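Long-range contacts in Lmo1499 protein (Listeria monocytogenes, PDB 4IIW), which probably acts as a membrane-bound lytic transglycosylase of the MltG family, cutting nascent peptidoglycan strands endolytically and so ending their elongation: residues I67-Y71 / T93-V97; L172-L176 / V219-L223; D238-S244 / E306-E312; D253-D259 / T286-L292. One frame throughout, in Å; residues are numbered along the deposited sequence.

Contact 1: residues I67-Y71 / T93-V97; sequences IFSFY and TDQIV
Thr-93 presses its methyl, CG2, onto the centre of one face of the Tyr-71 ring, lying 3.7 Å from the centroid and only 12° off the ring normal, a well-formed CH-pi contact. The tyrosine reaches it because CG stands anti to the backbone N (chi1 -179°), which sends the ring out from helix 65-75 toward helix 93-102. Phe-68, one turn earlier, adopts the same torsion, and its ring slides alongside Val-97, with CZ 3.7 Å from Val-97 CG2. That methyl lies beside its own backbone N, and it also comes within 4.2 Å of Tyr-71 CE1, so one valine branch serves both rings. Ile-96 CG2 adds a looser touch on Phe-68 CE2. Threonine suits its place because its two branches divide the work: the methyl meets the ring, while OG1, beside the backbone N, hydrogen-bonds to the carbonyl of Tyr-74 in a second subunit. At the far end of the ring, Tyr-71 OH lies 3.4 Å from Asp-94 OD1. In the sequence, helices 49-58 and 65-75 fall between the antiparallel strands 39-43 and 83-87, an order consistent with a LysM-like module, and helix 93-102 follows directly. The short segments cross at -69°, with axes 11.4 Å apart, a gap wide enough for aromatic side chains. Cohesion therefore rests mainly on dispersion between methyls and rings, while the hydroxyl of Thr-93 is committed to the second subunit.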
loop_
_atom_site.group_PDB
_atom_site.type_symbol
_atom_site.label_atom_id
_atom_site.label_comp_id
_atom_site.label_asym_id
_atom_site.label_seq_id
_atom_site.Cartn_x
_atom_site.Cartn_y
_atom_site.Cartn_z
ATOM N N ILE B 67 7.372 5.707 -2.349
ATOM C CA ILE B 67 5.932 5.773 -2.426
ATOM C C ILE B 67 5.498 6.151 -3.859
ATOM O O ILE B 67 4.509 5.629 -4.391
ATOM C CB ILE B 67 5.407 6.694 -1.345
ATOM C CG1 ILE B 67 5.599 5.988 0.012
ATOM C CG2 ILE B 67 3.961 7.033 -1.604
ATOM C CD1 ILE B 67 5.476 6.875 1.281
ATOM N N PHE B 68 6.268 7.002 -4.510
ATOM C CA PHE B 68 5.970 7.345 -5.885
ATOM C C PHE B 68 6.215 6.137 -6.815
ATOM O O PHE B 68 5.451 5.901 -7.732
ATOM C CB PHE B 68 6.803 8.538 -6.308
ATOM C CG PHE B 68 6.458 9.066 -7.654
ATOM C CD1 PHE B 68 7.128 8.622 -8.781
ATOM C CD2 PHE B 68 5.473 10.017 -7.799
ATOM C CE1 PHE B 68 6.799 9.099 -10.040
ATOM C CE2 PHE B 68 5.147 10.503 -9.055
ATOM C CZ PHE B 68 5.822 10.042 -10.177
ATOM N N SER B 69 7.288 5.388 -6.594
ATOM C CA SER B 69 7.555 4.214 -7.407
ATOM C C SER B 69 6.425 3.214 -7.267
ATOM O O SER B 69 6.032 2.562 -8.246
ATOM C CB SER B 69 8.860 3.538 -7.009
ATOM O OG SER B 69 9.950 4.353 -7.376
ATOM N N PHE B 70 5.905 3.093 -6.051
ATOM C CA PHE B 70 4.814 2.176 -5.796
ATOM C C PHE B 70 3.568 2.627 -6.546
ATOM O O PHE B 70 2.849 1.816 -7.089
ATOM C CB PHE B 70 4.525 2.082 -4.287
ATOM C CG PHE B 70 3.396 1.151 -3.952
ATOM C CD1 PHE B 70 3.611 -0.211 -3.836
ATOM C CD2 PHE B 70 2.113 1.635 -3.763
ATOM C CE1 PHE B 70 2.572 -1.056 -3.548
ATOM C CE2 PHE B 70 1.073 0.786 -3.468
ATOM C CZ PHE B 70 1.301 -0.552 -3.360
ATOM N N TYR B 71 3.314 3.928 -6.584
ATOM C CA TYR B 71 2.129 4.425 -7.283
ATOM C C TYR B 71 2.176 4.029 -8.750
ATOM O O TYR B 71 1.188 3.507 -9.322
ATOM C CB TYR B 71 2.033 5.944 -7.164
ATOM C CG TYR B 71 0.830 6.515 -7.845
ATOM C CD1 TYR B 71 0.797 6.669 -9.219
ATOM C CD2 TYR B 71 -0.271 6.931 -7.113
ATOM C CE1 TYR B 71 -0.307 7.195 -9.850
ATOM C CE2 TYR B 71 -1.381 7.462 -7.729
ATOM C CZ TYR B 71 -1.401 7.593 -9.100
ATOM O OH TYR B 71 -2.519 8.119 -9.735
ATOM N N THR B 93 -0.319 13.434 -7.325
ATOM C CA THR B 93 0.486 12.401 -7.976
ATOM C C THR B 93 -0.052 12.007 -9.346
ATOM O O THR B 93 0.713 11.756 -10.282
ATOM C CB THR B 93 0.539 11.106 -7.094
ATOM O OG1 THR B 93 0.798 11.464 -5.738
ATOM C CG2 THR B 93 1.602 10.099 -7.596
ATOM N N ASP B 94 -1.373 11.925 -9.458
ATOM C CA ASP B 94 -2.006 11.549 -10.725
ATOM C C ASP B 94 -1.661 12.537 -11.823
ATOM O O ASP B 94 -1.405 12.134 -12.952
ATOM C CB ASP B 94 -3.528 11.484 -10.595
ATOM C CG ASP B 94 -4.191 10.966 -11.853
ATOM O OD1 ASP B 94 -3.734 9.909 -12.367
ATOM O OD2 ASP B 94 -5.172 11.606 -12.326
ATOM N N GLN B 95 -1.680 13.828 -11.506
ATOM C CA GLN B 95 -1.357 14.838 -12.503
ATOM C C GLN B 95 0.088 14.719 -12.918
ATOM O O GLN B 95 0.395 14.830 -14.102
ATOM C CB GLN B 95 -1.590 16.249 -11.988
ATOM C CG GLN B 95 -3.024 16.540 -11.610
ATOM C CD GLN B 95 -3.187 17.947 -11.078
ATOM O OE1 GLN B 95 -3.665 18.143 -9.952
ATOM N NE2 GLN B 95 -2.738 18.945 -11.864
ATOM N N ILE B 96 0.981 14.482 -11.958
ATOM C CA ILE B 96 2.391 14.410 -12.290
ATOM C C ILE B 96 2.574 13.333 -13.317
ATOM O O ILE B 96 3.046 13.579 -14.421
ATOM C CB ILE B 96 3.282 14.105 -11.089
ATOM C CG1 ILE B 96 3.166 15.207 -10.032
ATOM C CG2 ILE B 96 4.712 14.006 -11.540
ATOM C CD1 ILE B 96 3.845 14.877 -8.698
ATOM N N VAL B 97 2.135 12.138 -12.951
ATOM C CA VAL B 97 2.257 10.956 -13.786
ATOM C C VAL B 97 1.580 11.142 -15.135
ATOM O O VAL B 97 2.109 10.749 -16.157
ATOM C CB VAL B 97 1.695 9.752 -13.015
ATOM C CG1 VAL B 97 1.604 8.504 -13.880
ATOM C CG2 VAL B 97 2.562 9.523 -11.782
#

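Contact 2: residues L172-L176 / V219-L223; sequences LEGYL and VHKFL
Val-219 opens helix 219-232 with CG1 set obliquely against the Tyr-175 ring, 4.3 Å from CE2. Next comes His-220, whose CG is anti to the backbone N (chi1 -167°), bringing ND1 to the edge of the tyrosine. There ND1 and Tyr-175 OH share a hydrogen bond of 2.7 Å, in which either could be the donor. The two rings meet rim to rim, planes 14° apart, each polar atom at the edge of the other ring. The second imidazole nitrogen, NE2, is bonded to the carbonyl of Pro-294, so histidine fits here by linking two partners from one ring. A turn further on, Leu-223 lays CD1 over a face of Tyr-175, 4.0 Å from the centroid and offset toward the rim. A buried tyrosine suits this position: its face takes aliphatic groups and its hydroxyl meets a polar partner. What presents it is the backbone from Leu-172 to Tyr-175, closed by Tyr-175 N to Leu-172 O at 2.8 Å. At the phi of 93° taken by Gly-174, any CB would collide with the carbonyl O of Glu-173. This is a type II beta turn with glycine at its third position, docked on the first turn of a helix.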
loop_
_atom_site.group_PDB
_atom_site.type_symbol
_atom_site.label_atom_id
_atom_site.label_comp_id
_atom_site.label_asym_id
_atom_site.label_seq_id
_atom_site.Cartn_x
_atom_site.Cartn_y
_atom_site.Cartn_z
ATOM N N LEU B 172 22.959 23.307 -46.358
ATOM C CA LEU B 172 22.763 24.540 -45.575
ATOM C C LEU B 172 23.503 24.556 -44.241
ATOM O O LEU B 172 23.310 25.460 -43.412
ATOM C CB LEU B 172 21.261 24.811 -45.373
ATOM C CG LEU B 172 20.460 24.999 -46.677
ATOM C CD1 LEU B 172 18.968 25.054 -46.402
ATOM C CD2 LEU B 172 20.878 26.254 -47.421
ATOM N N GLU B 173 24.367 23.579 -44.019
ATOM C CA GLU B 173 25.129 23.552 -42.775
ATOM C C GLU B 173 25.856 24.883 -42.695
ATOM O O GLU B 173 26.541 25.268 -43.625
ATOM C CB GLU B 173 26.118 22.385 -42.760
ATOM C CG GLU B 173 26.730 22.135 -41.405
ATOM C CD GLU B 173 25.760 21.478 -40.421
ATOM O OE1 GLU B 173 25.415 20.285 -40.603
ATOM O OE2 GLU B 173 25.373 22.145 -39.441
ATOM N N GLY B 174 25.648 25.610 -41.615
ATOM C CA GLY B 174 26.297 26.908 -41.395
ATOM C C GLY B 174 25.517 28.130 -41.844
ATOM O O GLY B 174 25.864 29.261 -41.491
ATOM N N TYR B 175 24.447 27.915 -42.604
ATOM C CA TYR B 175 23.649 29.023 -43.150
ATOM C C TYR B 175 22.410 29.432 -42.338
ATOM O O TYR B 175 21.712 30.360 -42.700
ATOM C CB TYR B 175 23.279 28.711 -44.590
ATOM C CG TYR B 175 24.451 28.770 -45.525
ATOM C CD1 TYR B 175 25.297 27.676 -45.698
ATOM C CD2 TYR B 175 24.716 29.916 -46.251
ATOM C CE1 TYR B 175 26.379 27.736 -46.580
ATOM C CE2 TYR B 175 25.796 29.984 -47.132
ATOM C CZ TYR B 175 26.618 28.896 -47.299
ATOM O OH TYR B 175 27.682 28.994 -48.186
ATOM N N LEU B 176 22.157 28.751 -41.231
ATOM C CA LEU B 176 21.050 29.108 -40.330
ATOM C C LEU B 176 21.650 29.895 -39.152
ATOM O O LEU B 176 22.284 29.331 -38.270
ATOM C CB LEU B 176 20.321 27.849 -39.871
ATOM C CG LEU B 176 19.462 27.167 -40.948
ATOM C CD1 LEU B 176 20.202 26.945 -42.230
ATOM C CD2 LEU B 176 18.908 25.860 -40.407
ATOM N N VAL B 219 31.311 33.656 -49.652
ATOM C CA VAL B 219 30.566 33.546 -48.407
ATOM C C VAL B 219 30.776 32.134 -47.854
ATOM O O VAL B 219 30.919 31.935 -46.643
ATOM C CB VAL B 219 29.056 33.825 -48.587
ATOM C CG1 VAL B 219 28.305 33.500 -47.307
ATOM C CG2 VAL B 219 28.799 35.304 -49.014
ATOM N N HIS B 220 30.854 31.155 -48.747
ATOM C CA HIS B 220 30.994 29.769 -48.321
ATOM C C HIS B 220 32.317 29.479 -47.611
ATOM O O HIS B 220 32.322 28.819 -46.568
ATOM C CB HIS B 220 30.782 28.829 -49.501
ATOM C CG HIS B 220 30.606 27.397 -49.106
ATOM N ND1 HIS B 220 29.496 26.948 -48.417
ATOM C CD2 HIS B 220 31.376 26.306 -49.335
ATOM C CE1 HIS B 220 29.600 25.645 -48.225
ATOM N NE2 HIS B 220 30.723 25.229 -48.786
ATOM N N LYS B 221 33.439 29.944 -48.156
ATOM C CA LYS B 221 34.728 29.728 -47.453
ATOM C C LYS B 221 34.752 30.544 -46.164
ATOM O O LYS B 221 35.272 30.108 -45.155
ATOM C CB LYS B 221 35.954 30.004 -48.350
ATOM C CG LYS B 221 36.114 28.927 -49.431
ATOM C CD LYS B 221 37.372 29.063 -50.252
ATOM C CE LYS B 221 37.507 27.868 -51.200
ATOM N NZ LYS B 221 38.659 27.988 -52.157
ATOM N N PHE B 222 34.144 31.715 -46.205
ATOM C CA PHE B 222 34.022 32.568 -45.029
ATOM C C PHE B 222 33.342 31.849 -43.880
ATOM O O PHE B 222 33.856 31.817 -42.775
ATOM C CB PHE B 222 33.222 33.820 -45.395
ATOM C CG PHE B 222 32.830 34.672 -44.220
ATOM C CD1 PHE B 222 33.782 35.136 -43.330
ATOM C CD2 PHE B 222 31.510 35.090 -44.066
ATOM C CE1 PHE B 222 33.427 35.958 -42.271
ATOM C CE2 PHE B 222 31.146 35.915 -43.021
ATOM C CZ PHE B 222 32.109 36.350 -42.114
ATOM N N LEU B 223 32.185 31.268 -44.149
ATOM C CA LEU B 223 31.452 30.566 -43.105
ATOM C C LEU B 223 32.139 29.276 -42.704
ATOM O O LEU B 223 31.966 28.813 -41.575
ATOM C CB LEU B 223 29.999 30.311 -43.526
ATOM C CG LEU B 223 29.202 31.604 -43.745
ATOM C CD1 LEU B 223 27.824 31.292 -44.300
ATOM C CD2 LEU B 223 29.109 32.369 -42.444
#

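Contact 3: residues D238-S244 / E306-E312; sequences DRKMIAS and EAALYPE
The carboxylates of Asp-238 and Glu-312 approach from opposite directions, their planes 56° apart, with OD1 of the first 3.0 Å from OE2 of the second. Both are acceptors, so this is a meeting of like charges and not a hydrogen bond. Asp-238 is the N-cap of helix 239-251, and its OD2 accepts the capping bond from Lys-240 N, 3.1 Å away and above the carboxylate plane. Aspartate suits that place, as its short side chain can turn back to an amide in the first turn. The peptide carbonyl of Lys-240 is approached from opposite faces of its plane. Glu-312 N comes to O from one, 3.1 Å away and nearly straight at 170°, and Ser-244 N of the same helix comes from the other. One oxygen thus joins the helix to the chain that leaves helix 302-309.

Small residues let the two helices close up. Ala-243 CB and Ala-307 CB are 4.1 Å apart, and Pro-311 CB completes this apolar patch. Helix 219-232 also packs here, since Arg-239 and Ala-243 both touch Ile-229. The side chain of Arg-239 lies about 8 Å from that of Glu-232, a residue predicted to be important for catalysis. Lysine suits this partly exposed place, where its aliphatic part can cover backbone while its amine reaches a charge. With CG anti to the carbonyl carbon (chi1 -68°) and the chain extended beyond, Lys-240 lays CD 3.5 Å from Tyr-310 O and ends with NZ 3.6 Å from Glu-306 OE2, a long salt bridge.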
loop_
_atom_site.group_PDB
_atom_site.type_symbol
_atom_site.label_atom_id
_atom_site.label_comp_id
_atom_site.label_asym_id
_atom_site.label_seq_id
_atom_site.Cartn_x
_atom_site.Cartn_y
_atom_site.Cartn_z
ATOM N N ASP B 238 41.182 33.911 -27.500
ATOM C CA ASP B 238 41.411 34.869 -28.565
ATOM C C ASP B 238 41.274 34.128 -29.900
ATOM O O ASP B 238 42.175 33.419 -30.349
ATOM C CB ASP B 238 42.789 35.526 -28.420
ATOM C CG ASP B 238 43.061 36.579 -29.494
ATOM O OD1 ASP B 238 44.173 37.161 -29.489
ATOM O OD2 ASP B 238 42.175 36.822 -30.345
ATOM N N ARG B 239 40.114 34.308 -30.513
ATOM C CA ARG B 239 39.773 33.675 -31.766
ATOM C C ARG B 239 40.581 34.187 -32.949
ATOM O O ARG B 239 40.748 33.488 -33.930
ATOM C CB ARG B 239 38.287 33.876 -32.018
ATOM C CG ARG B 239 37.383 33.091 -31.050
ATOM C CD ARG B 239 35.930 33.518 -31.201
ATOM N NE ARG B 239 34.961 32.451 -30.928
ATOM C CZ ARG B 239 34.271 32.283 -29.800
ATOM N NH1 ARG B 239 34.410 33.113 -28.760
ATOM N NH2 ARG B 239 33.419 31.262 -29.725
ATOM N N LYS B 240 41.082 35.406 -32.866
ATOM C CA LYS B 240 41.896 35.939 -33.948
ATOM C C LYS B 240 43.263 35.234 -34.045
ATOM O O LYS B 240 43.896 35.278 -35.097
ATOM C CB LYS B 240 42.062 37.450 -33.816
ATOM C CG LYS B 240 40.782 38.194 -34.039
ATOM C CD LYS B 240 40.951 39.694 -33.892
ATOM C CE LYS B 240 39.606 40.400 -34.028
ATOM N NZ LYS B 240 39.707 41.861 -33.727
HETATM N N MSE B 241 43.722 34.624 -32.947
HETATM C CA MSE B 241 44.962 33.848 -32.954
HETATM C C MSE B 241 44.652 32.474 -33.502
HETATM O O MSE B 241 45.412 31.929 -34.294
HETATM C CB MSE B 241 45.585 33.705 -31.560
HETATM C CG MSE B 241 46.461 34.860 -31.110
HETATM SE SE MSE B 241 48.034 35.064 -32.235
HETATM C CE MSE B 241 48.866 36.513 -31.214
ATOM N N ILE B 242 43.537 31.901 -33.077
ATOM C CA ILE B 242 43.136 30.616 -33.610
ATOM C C ILE B 242 43.045 30.733 -35.125
ATOM O O ILE B 242 43.548 29.879 -35.859
ATOM C CB ILE B 242 41.792 30.164 -33.057
ATOM C CG1 ILE B 242 41.930 29.828 -31.572
ATOM C CG2 ILE B 242 41.282 28.937 -33.813
ATOM C CD1 ILE B 242 40.582 29.529 -30.876
ATOM N N ALA B 243 42.421 31.804 -35.595
ATOM C CA ALA B 243 42.301 32.009 -37.027
ATOM C C ALA B 243 43.676 32.106 -37.697
ATOM O O ALA B 243 43.886 31.519 -38.757
ATOM C CB ALA B 243 41.470 33.240 -37.329
ATOM N N SER B 244 44.625 32.804 -37.078
ATOM C CA SER B 244 45.937 32.961 -37.699
ATOM C C SER B 244 46.646 31.632 -37.852
ATOM O O SER B 244 47.340 31.417 -38.838
ATOM C CB SER B 244 46.822 33.921 -36.925
ATOM O OG SER B 244 47.246 33.350 -35.714
ATOM N N GLU B 306 34.453 37.738 -37.279
ATOM C CA GLU B 306 35.532 38.737 -37.287
ATOM C C GLU B 306 36.894 38.080 -37.375
ATOM O O GLU B 306 37.768 38.554 -38.089
ATOM C CB GLU B 306 35.547 39.621 -36.033
ATOM C CG GLU B 306 35.104 41.068 -36.217
ATOM C CD GLU B 306 35.712 41.980 -35.137
ATOM O OE1 GLU B 306 35.799 43.214 -35.352
ATOM O OE2 GLU B 306 36.142 41.455 -34.081
ATOM N N ALA B 307 37.079 37.009 -36.616
ATOM C CA ALA B 307 38.339 36.292 -36.613
ATOM C C ALA B 307 38.693 35.781 -38.010
ATOM O O ALA B 307 39.848 35.841 -38.425
ATOM C CB ALA B 307 38.294 35.145 -35.623
ATOM N N ALA B 308 37.691 35.308 -38.737
ATOM C CA ALA B 308 37.912 34.755 -40.064
ATOM C C ALA B 308 38.381 35.821 -41.036
ATOM O O ALA B 308 39.265 35.572 -41.830
ATOM C CB ALA B 308 36.622 34.066 -40.598
ATOM N N LEU B 309 37.778 37.002 -40.975
ATOM C CA LEU B 309 38.139 38.100 -41.870
ATOM C C LEU B 309 39.312 38.944 -41.398
ATOM O O LEU B 309 40.023 39.520 -42.217
ATOM C CB LEU B 309 36.944 39.032 -42.080
ATOM C CG LEU B 309 35.801 38.488 -42.920
ATOM C CD1 LEU B 309 34.744 39.561 -43.067
ATOM C CD2 LEU B 309 36.317 38.042 -44.292
ATOM N N TYR B 310 39.502 39.026 -40.086
ATOM C CA TYR B 310 40.554 39.854 -39.506
ATOM C C TYR B 310 41.413 39.087 -38.526
ATOM O O TYR B 310 41.404 39.359 -37.339
ATOM C CB TYR B 310 39.931 41.042 -38.781
ATOM C CG TYR B 310 39.086 41.930 -39.655
ATOM C CD1 TYR B 310 37.705 41.788 -39.691
ATOM C CD2 TYR B 310 39.669 42.923 -40.437
ATOM C CE1 TYR B 310 36.922 42.612 -40.480
ATOM C CE2 TYR B 310 38.897 43.749 -41.233
ATOM C CZ TYR B 310 37.526 43.585 -41.249
ATOM O OH TYR B 310 36.758 44.398 -42.033
ATOM N N PRO B 311 42.177 38.125 -39.022
ATOM C CA PRO B 311 43.032 37.366 -38.119
ATOM C C PRO B 311 44.257 38.162 -37.713
ATOM O O PRO B 311 44.512 39.220 -38.285
ATOM C CB PRO B 311 43.441 36.152 -38.961
ATOM C CG PRO B 311 43.332 36.609 -40.362
ATOM C CD PRO B 311 42.274 37.662 -40.414
ATOM N N GLU B 312 44.999 37.663 -36.726
ATOM C CA GLU B 312 46.219 38.320 -36.313
ATOM C C GLU B 312 47.399 37.800 -37.134
ATOM O O GLU B 312 47.436 36.635 -37.526
ATOM C CB GLU B 312 46.475 38.125 -34.820
ATOM C CG GLU B 312 45.407 38.750 -33.937
ATOM C CD GLU B 312 45.834 38.883 -32.485
ATOM O OE1 GLU B 312 47.044 38.739 -32.205
ATOM O OE2 GLU B 312 44.961 39.147 -31.626
#

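Contact 4: residues D253-D259 / T286-L292; sequences DMRLQTD and TYKNNGL
Tyr-287 and Asp-259 meet through a hydrogen bond from OH to OD1, 2.5 Å long and directed nearly along the carboxylate C-O axis. Gln-257 covers one face of that tyrosine, its CB 3.8 Å from the ring centroid. Gln-257 N bonds the backbone at Thr-286 O, 3.0 Å away, and Thr-258 N the side chain of the same residue at OG1. Arg-255 suits its place because its extended chain runs along the opposing loop. Arg-255 NH1 gives to Tyr-287 O at 3.0 Å, in the guanidinium plane. Arg-255 NE reaches Asn-290 OD1 at 3.3 Å, from well above the amide plane. The peptide of Lys-288 lies over one face of the guanidinium. A water accepts from Leu-256 N and donates to the carbonyls of Asn-289 and Gly-291, bridging the two loops. Leu-256 CD1 touches Leu-292 CD2 at 3.6 Å, joining the loops on their apolar side.

In the next shell, Thr-286 OG1 also bonds Thr-261, and Thr-258 OG1 bonds Glu-232 OE2, so this loop pair probably helps position a residue predicted to matter for catalysis. Leu-256 packs on helices 219-232 and 239-251, Leu-292 on helix 219-232, and Asp-253 ends helix 239-251 in a Schellman motif.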
loop_
_atom_site.group_PDB
_atom_site.type_symbol
_atom_site.label_atom_id
_atom_site.label_comp_id
_atom_site.label_asym_id
_atom_site.label_seq_id
_atom_site.Cartn_x
_atom_site.Cartn_y
_atom_site.Cartn_z
ATOM N N ASP B 253 50.679 24.669 -46.557
ATOM C CA ASP B 253 50.191 23.343 -46.987
ATOM C C ASP B 253 50.152 22.297 -45.865
ATOM O O ASP B 253 50.277 21.097 -46.109
ATOM C CB ASP B 253 50.981 22.782 -48.176
ATOM C CG ASP B 253 50.358 21.482 -48.740
ATOM O OD1 ASP B 253 49.108 21.438 -48.906
ATOM O OD2 ASP B 253 51.115 20.512 -49.012
HETATM N N MSE B 254 49.980 22.752 -44.636
HETATM C CA MSE B 254 49.866 21.842 -43.516
HETATM C C MSE B 254 48.375 21.605 -43.315
HETATM O O MSE B 254 47.592 22.555 -43.368
HETATM C CB MSE B 254 50.470 22.459 -42.263
HETATM C CG MSE B 254 51.950 22.765 -42.355
HETATM SE SE MSE B 254 52.574 23.672 -40.744
HETATM C CE MSE B 254 51.831 22.432 -39.397
ATOM N N ARG B 255 47.975 20.351 -43.106
ATOM C CA ARG B 255 46.559 20.037 -42.875
ATOM C C ARG B 255 46.097 20.716 -41.589
ATOM O O ARG B 255 46.901 20.914 -40.679
ATOM C CB ARG B 255 46.348 18.534 -42.801
ATOM C CG ARG B 255 46.722 17.840 -44.085
ATOM C CD ARG B 255 46.561 16.365 -43.997
ATOM N NE ARG B 255 47.041 15.755 -45.224
ATOM C CZ ARG B 255 47.127 14.447 -45.433
ATOM N NH1 ARG B 255 46.763 13.589 -44.489
ATOM N NH2 ARG B 255 47.587 13.997 -46.592
ATOM N N LEU B 256 44.819 21.086 -41.514
ATOM C CA LEU B 256 44.301 21.802 -40.332
ATOM C C LEU B 256 44.207 20.929 -39.075
ATOM O O LEU B 256 44.328 21.441 -37.966
ATOM C CB LEU B 256 42.958 22.455 -40.640
ATOM C CG LEU B 256 42.960 23.409 -41.842
ATOM C CD1 LEU B 256 41.581 24.023 -42.024
ATOM C CD2 LEU B 256 44.033 24.495 -41.718
ATOM N N GLN B 257 43.994 19.622 -39.253
ATOM C CA GLN B 257 43.930 18.665 -38.131
ATOM C C GLN B 257 43.091 19.168 -36.948
ATOM O O GLN B 257 43.544 19.137 -35.802
ATOM C CB GLN B 257 45.351 18.312 -37.657
ATOM C CG GLN B 257 46.183 17.530 -38.690
ATOM C CD GLN B 257 47.628 17.306 -38.266
ATOM O OE1 GLN B 257 48.162 18.026 -37.425
ATOM N NE2 GLN B 257 48.276 16.315 -38.872
ATOM N N THR B 258 41.870 19.617 -37.234
ATOM C CA THR B 258 40.982 20.126 -36.202
ATOM C C THR B 258 39.908 19.064 -35.890
ATOM O O THR B 258 39.149 18.657 -36.779
ATOM C CB THR B 258 40.372 21.505 -36.611
ATOM O OG1 THR B 258 39.613 22.052 -35.526
ATOM C CG2 THR B 258 39.500 21.395 -37.834
ATOM N N ASP B 259 39.875 18.619 -34.622
ATOM C CA ASP B 259 38.963 17.552 -34.141
ATOM C C ASP B 259 37.500 17.753 -34.455
ATOM O O ASP B 259 36.834 16.821 -34.904
ATOM C CB ASP B 259 39.096 17.333 -32.618
ATOM C CG ASP B 259 40.403 16.668 -32.228
ATOM O OD1 ASP B 259 41.266 16.463 -33.112
ATOM O OD2 ASP B 259 40.571 16.353 -31.030
ATOM N N THR B 286 39.913 16.736 -41.614
ATOM C CA THR B 286 41.081 17.594 -41.828
ATOM C C THR B 286 42.400 16.980 -41.368
ATOM O O THR B 286 43.440 17.628 -41.439
ATOM C CB THR B 286 40.895 18.969 -41.200
ATOM O OG1 THR B 286 40.610 18.822 -39.799
ATOM C CG2 THR B 286 39.745 19.709 -41.899
ATOM N N TYR B 287 42.351 15.746 -40.875
ATOM C CA TYR B 287 43.560 15.002 -40.557
ATOM C C TYR B 287 44.033 14.264 -41.811
ATOM O O TYR B 287 45.222 13.989 -41.957
ATOM C CB TYR B 287 43.319 14.000 -39.433
ATOM C CG TYR B 287 43.371 14.607 -38.057
ATOM C CD1 TYR B 287 42.287 15.302 -37.539
ATOM C CD2 TYR B 287 44.510 14.476 -37.265
ATOM C CE1 TYR B 287 42.336 15.858 -36.277
ATOM C CE2 TYR B 287 44.568 15.023 -35.998
ATOM C CZ TYR B 287 43.478 15.716 -35.509
ATOM O OH TYR B 287 43.533 16.272 -34.250
ATOM N N LYS B 288 43.095 13.958 -42.712
ATOM C CA LYS B 288 43.396 13.233 -43.958
ATOM C C LYS B 288 43.346 14.054 -45.246
ATOM O O LYS B 288 43.665 13.549 -46.294
ATOM C CB LYS B 288 42.460 12.027 -44.110
ATOM C CG LYS B 288 42.840 10.856 -43.209
ATOM C CD LYS B 288 42.189 9.551 -43.671
ATOM C CE LYS B 288 42.747 8.341 -42.907
ATOM N NZ LYS B 288 44.209 8.101 -43.117
ATOM N N ASN B 289 42.952 15.312 -45.168
ATOM C CA ASN B 289 42.833 16.154 -46.358
ATOM C C ASN B 289 43.384 17.522 -46.103
ATOM O O ASN B 289 43.194 18.063 -45.011
ATOM C CB ASN B 289 41.360 16.322 -46.712
ATOM C CG ASN B 289 40.701 15.026 -47.093
ATOM O OD1 ASN B 289 40.975 14.480 -48.145
ATOM N ND2 ASN B 289 39.807 14.547 -46.253
ATOM N N ASN B 290 44.060 18.096 -47.093
ATOM C CA ASN B 290 44.540 19.459 -46.952
ATOM C C ASN B 290 43.405 20.439 -47.248
ATOM O O ASN B 290 42.364 20.053 -47.787
ATOM C CB ASN B 290 45.727 19.725 -47.861
ATOM C CG ASN B 290 46.967 18.949 -47.441
ATOM O OD1 ASN B 290 47.154 17.783 -47.811
ATOM N ND2 ASN B 290 47.840 19.612 -46.690
ATOM N N GLY B 291 43.589 21.701 -46.872
ATOM C CA GLY B 291 42.584 22.734 -47.131
ATOM C C GLY B 291 41.481 22.767 -46.093
ATOM O O GLY B 291 41.559 22.119 -45.051
ATOM N N LEU B 292 40.471 23.582 -46.353
ATOM C CA LEU B 292 39.314 23.649 -45.489
ATOM C C LEU B 292 38.411 22.496 -45.880
ATOM O O LEU B 292 38.550 21.946 -46.974
ATOM C CB LEU B 292 38.550 24.956 -45.712
ATOM C CG LEU B 292 39.148 26.255 -45.193
ATOM C CD1 LEU B 292 38.269 27.431 -45.612
ATOM C CD2 LEU B 292 39.286 26.192 -43.685
HETATM O O HOH W 1 43.007 20.272 -43.775
HETATM O O HOH W 2 47.215 14.667 -40.720
#

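From the N terminus, contact 1 is the first to close, joining helices 65-75 and 93-102 across a 21-residue connection within the N-terminal module, with its centre about 54 Å from that of contact 3. Contact 2 follows in series, returning the 172-176 turn to the start of helix 219-232. Contact 3 then closes the long excursion from helix 239-251 to the end of helix 302-309, and contact 4 forms entirely within that excursion; no two contacts cross. The last three cluster round helix 219-232: Phe-222 of contact 2's helix packs on Leu-309 and Ala-308 of contact 3, and Lys-221 O meets Leu-292 CD1 of contact 4.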